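Local coordinates for protein high choriolytic enzyme 1 (Oryzias latipes, PDB 3VTG) that digests the inner layer of the egg envelope at hatching, as a zinc metalloprotease of the astacin family, at residues 1-13 against 103-115. Residues are numbered along the deposited sequence; the frame is centred on the assembly and turned at random.
With ZN (zinc ion), chain B.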
# COMPACT_ATOMS: atom_id res chain seq x y z
N ASN A 1 0.93 -7.78 7.51
CA ASN A 1 1.83 -6.80 6.83
C ASN A 1 1.70 -5.37 7.37
O ASN A 1 2.31 -4.45 6.83
CB ASN A 1 1.65 -6.85 5.30
CG ASN A 1 0.28 -6.38 4.85
OD1 ASN A 1 0.15 -5.76 3.79
ND2 ASN A 1 -0.75 -6.68 5.63
N ALA A 2 0.92 -5.20 8.43
CA ALA A 2 0.78 -3.89 9.06
C ALA A 2 2.03 -3.54 9.85
O ALA A 2 2.71 -4.42 10.38
CB ALA A 2 -0.45 -3.85 9.96
N MET A 3 2.34 -2.25 9.92
CA MET A 3 3.43 -1.78 10.76
C MET A 3 3.07 -2.00 12.23
O MET A 3 1.89 -1.95 12.60
CB MET A 3 3.74 -0.31 10.48
CG MET A 3 2.59 0.64 10.78
SD MET A 3 2.90 2.31 10.20
CE MET A 3 4.31 2.79 11.20
N LYS A 4 4.08 -2.25 13.05
CA LYS A 4 3.88 -2.43 14.48
C LYS A 4 4.11 -1.11 15.20
O LYS A 4 5.23 -0.60 15.25
CB LYS A 4 4.81 -3.51 15.05
CG LYS A 4 4.33 -4.93 14.83
CD LYS A 4 5.18 -5.92 15.61
CE LYS A 4 4.73 -7.35 15.38
NZ LYS A 4 5.50 -8.32 16.20
N CYS A 5 3.03 -0.54 15.72
CA CYS A 5 3.09 0.61 16.61
C CYS A 5 1.91 0.50 17.57
O CYS A 5 0.77 0.29 17.15
CB CYS A 5 3.03 1.93 15.84
SG CYS A 5 3.15 3.39 16.90
N TRP A 6 2.21 0.62 18.85
CA TRP A 6 1.21 0.41 19.89
C TRP A 6 0.31 1.60 20.09
O TRP A 6 -0.86 1.44 20.45
CB TRP A 6 1.91 0.06 21.20
CG TRP A 6 0.95 -0.27 22.32
CD1 TRP A 6 0.36 -1.50 22.60
CD2 TRP A 6 0.43 0.64 23.34
NE1 TRP A 6 -0.46 -1.42 23.69
CE2 TRP A 6 -0.47 -0.16 24.18
CE3 TRP A 6 0.60 1.99 23.63
CZ2 TRP A 6 -1.14 0.39 25.27
CZ3 TRP A 6 -0.08 2.53 24.73
CH2 TRP A 6 -0.93 1.74 25.52
N SER A 7 0.83 2.79 19.83
CA SER A 7 0.17 4.04 20.23
C SER A 7 -1.00 4.49 19.35
O SER A 7 -1.95 5.09 19.85
CB SER A 7 1.20 5.17 20.34
OG SER A 7 1.89 5.36 19.12
N SER A 8 -0.93 4.21 18.05
CA SER A 8 -1.99 4.63 17.12
C SER A 8 -2.05 6.15 16.91
O SER A 8 -2.92 6.65 16.18
CB SER A 8 -3.36 4.05 17.50
OG SER A 8 -3.33 2.63 17.52
N SER A 9 -1.14 6.89 17.55
CA SER A 9 -0.73 8.20 17.03
C SER A 9 -0.10 7.89 15.67
O SER A 9 0.03 8.77 14.81
CB SER A 9 0.28 8.87 17.96
OG SER A 9 1.42 8.05 18.16
N CYS A 10 0.29 6.63 15.52
CA CYS A 10 0.88 6.06 14.31
C CYS A 10 -0.13 5.79 13.20
O CYS A 10 0.26 5.62 12.04
CB CYS A 10 1.59 4.75 14.66
SG CYS A 10 3.11 4.96 15.61
N PHE A 11 -1.41 5.72 13.55
CA PHE A 11 -2.46 5.38 12.60
C PHE A 11 -3.50 6.49 12.53
O PHE A 11 -3.56 7.35 13.40
CB PHE A 11 -3.12 4.05 12.99
CG PHE A 11 -2.16 2.89 13.03
CD1 PHE A 11 -1.83 2.20 11.87
CD2 PHE A 11 -1.59 2.49 14.24
CE1 PHE A 11 -0.94 1.13 11.91
CE2 PHE A 11 -0.70 1.42 14.28
CZ PHE A 11 -0.38 0.74 13.12
N TRP A 12 -4.31 6.48 11.47
CA TRP A 12 -5.36 7.47 11.31
C TRP A 12 -6.42 7.29 12.35
O TRP A 12 -6.74 6.17 12.75
CB TRP A 12 -5.93 7.43 9.89
CG TRP A 12 -4.86 7.77 8.89
CD1 TRP A 12 -4.04 6.89 8.19
CD2 TRP A 12 -4.40 9.11 8.50
NE1 TRP A 12 -3.15 7.57 7.40
CE2 TRP A 12 -3.32 8.91 7.53
CE3 TRP A 12 -4.79 10.41 8.83
CZ2 TRP A 12 -2.66 9.97 6.94
CZ3 TRP A 12 -4.11 11.47 8.22
CH2 TRP A 12 -3.07 11.26 7.30
N LYS A 13 -6.95 8.41 12.84
CA LYS A 13 -7.90 8.42 13.94
C LYS A 13 -9.28 7.91 13.55
O LYS A 13 -9.80 8.26 12.49
CB LYS A 13 -8.02 9.83 14.53
CG LYS A 13 -6.87 10.22 15.45
CD LYS A 13 -7.00 11.66 15.95
CE LYS A 13 -8.36 11.95 16.57
NZ LYS A 13 -8.74 11.03 17.68
N HIS A 103 -0.42 1.92 1.84
CA HIS A 103 0.78 2.30 2.59
C HIS A 103 0.45 3.37 3.59
O HIS A 103 0.84 3.28 4.76
CB HIS A 103 1.89 2.82 1.67
CG HIS A 103 2.66 1.74 0.94
ND1 HIS A 103 3.12 0.62 1.54
CD2 HIS A 103 3.11 1.69 -0.38
CE1 HIS A 103 3.80 -0.12 0.64
NE2 HIS A 103 3.79 0.53 -0.53
N ALA A 104 -0.28 4.40 3.15
CA ALA A 104 -0.68 5.51 4.02
C ALA A 104 -1.52 5.03 5.20
O ALA A 104 -1.47 5.62 6.29
CB ALA A 104 -1.43 6.58 3.23
N LEU A 105 -2.27 3.95 5.01
CA LEU A 105 -3.04 3.33 6.10
C LEU A 105 -2.17 2.58 7.11
O LEU A 105 -2.60 2.36 8.25
CB LEU A 105 -4.13 2.41 5.55
CG LEU A 105 -5.29 3.05 4.79
CD1 LEU A 105 -6.25 1.96 4.33
CD2 LEU A 105 -6.01 4.09 5.63
N GLY A 106 -0.97 2.18 6.70
CA GLY A 106 -0.03 1.48 7.57
C GLY A 106 0.40 0.10 7.11
O GLY A 106 1.01 -0.64 7.88
N PHE A 107 0.10 -0.24 5.86
CA PHE A 107 0.41 -1.57 5.33
C PHE A 107 1.68 -1.62 4.49
O PHE A 107 1.96 -0.71 3.70
CB PHE A 107 -0.78 -2.13 4.55
CG PHE A 107 -1.98 -2.36 5.41
CD1 PHE A 107 -2.04 -3.44 6.28
CD2 PHE A 107 -3.04 -1.46 5.39
CE1 PHE A 107 -3.13 -3.64 7.10
CE2 PHE A 107 -4.15 -1.66 6.21
CZ PHE A 107 -4.19 -2.75 7.06
N GLN A 108 2.43 -2.70 4.67
CA GLN A 108 3.71 -2.89 4.00
C GLN A 108 3.61 -3.94 2.90
O GLN A 108 2.58 -4.61 2.77
CB GLN A 108 4.78 -3.27 5.03
CG GLN A 108 4.88 -2.26 6.17
CD GLN A 108 5.78 -2.72 7.29
OE1 GLN A 108 5.31 -3.25 8.29
NE2 GLN A 108 7.08 -2.51 7.13
N HIS A 109 4.66 -4.07 2.10
CA HIS A 109 4.68 -5.05 1.02
C HIS A 109 4.56 -6.46 1.53
O HIS A 109 5.19 -6.82 2.53
CB HIS A 109 5.92 -4.89 0.16
CG HIS A 109 5.99 -3.57 -0.55
ND1 HIS A 109 7.10 -2.81 -0.56
CD2 HIS A 109 5.03 -2.87 -1.28
CE1 HIS A 109 6.86 -1.68 -1.26
NE2 HIS A 109 5.60 -1.72 -1.70
N GLU A 110 3.74 -7.25 0.85
CA GLU A 110 3.44 -8.62 1.27
C GLU A 110 4.69 -9.49 1.44
O GLU A 110 4.78 -10.25 2.41
CB GLU A 110 2.45 -9.28 0.29
CG GLU A 110 1.80 -10.55 0.81
CD GLU A 110 0.77 -10.30 1.90
OE1 GLU A 110 0.60 -9.14 2.34
OE2 GLU A 110 0.14 -11.28 2.34
N GLN A 111 5.64 -9.36 0.52
CA GLN A 111 6.84 -10.19 0.54
C GLN A 111 7.77 -9.91 1.73
O GLN A 111 8.73 -10.64 1.94
CB GLN A 111 7.61 -10.11 -0.79
CG GLN A 111 8.46 -8.86 -0.99
CD GLN A 111 7.67 -7.66 -1.49
OE1 GLN A 111 6.51 -7.78 -1.89
NE2 GLN A 111 8.31 -6.50 -1.48
N THR A 112 7.47 -8.86 2.49
CA THR A 112 8.27 -8.53 3.68
C THR A 112 7.63 -9.02 4.98
O THR A 112 8.18 -8.78 6.06
CB THR A 112 8.57 -7.02 3.78
OG1 THR A 112 7.38 -6.30 4.11
CG2 THR A 112 9.18 -6.49 2.49
N ARG A 113 6.49 -9.69 4.89
CA ARG A 113 5.84 -10.28 6.07
C ARG A 113 6.80 -11.19 6.82
O ARG A 113 7.66 -11.84 6.22
CB ARG A 113 4.61 -11.09 5.66
CG ARG A 113 3.34 -10.28 5.46
CD ARG A 113 2.21 -11.16 4.96
NE ARG A 113 1.90 -12.27 5.86
CZ ARG A 113 0.78 -12.39 6.57
NH1 ARG A 113 -0.18 -11.48 6.50
NH2 ARG A 113 0.62 -13.45 7.36
N SER A 114 6.64 -11.25 8.14
CA SER A 114 7.51 -12.06 8.99
C SER A 114 7.51 -13.55 8.63
O SER A 114 8.48 -14.25 8.89
CB SER A 114 7.12 -11.89 10.46
OG SER A 114 5.78 -12.29 10.66
N ASP A 115 6.41 -14.01 8.02
CA ASP A 115 6.26 -15.42 7.66
C ASP A 115 6.56 -15.72 6.18
O ASP A 115 6.31 -16.82 5.71
CB ASP A 115 4.86 -15.92 8.04
CG ASP A 115 3.73 -15.15 7.35
OD1 ASP A 115 4.00 -14.18 6.62
OD2 ASP A 115 2.56 -15.53 7.56
ZN ZN B . 4.58 -0.10 -2.39
O HOH W 1 4.89 1.90 -3.05
O HOH W 2 5.57 -0.47 -4.44
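Trp12 NE1 donates a hydrogen bond to Ala104 O at 2.8 Å. The oxygen lies at the indole edge, close to the ring plane, but the N-H meets it from above the carbonyl plane. Trp12 CG sits beside its own backbone N (chi1 -62°), and this turns the edge toward the last turn of helix 94-105. Met3 N donates almost straight to Gly106 O at 2.9 Å, and Gln108 N donates to Asn1 O at 2.8 Å. Ala2 and Phe107 thus form a single beta bridge. Gly106 ends the helix in a Schellman motif; at its positive phi a CB would jam against Leu105 O and clash with Phe11 CE1. His99, His103 and His109 bind the catalytic zinc in the HExxHxxGxxH motif of the astacins, and Gly106 is its glycine. His103 ND1 is held by Phe107 O. The mature N-terminus packs on residues 106-108, between the ligands His103 and His109. Gln108 CB passes 3.3 Å from Asn1 O, and the extended chain brings OE1 to Met3 CA (3.4 Å). Ala2 CB touches Phe107 CE1 at 3.9 Å. Arg113 CG lies 3.8 Å from Asn1 CB, while NE and NH2 form a side-on salt bridge with OD1 and OD2 of Asp115. With an alanine in place of Arg113, Asp115 and Thr145 O would probably lose this partner, and a gap would open beside Asn1 CB. Glu110, near Asn1, spends OE2 on a salt bridge to Arg192 and a hydrogen bond from Asp148 N.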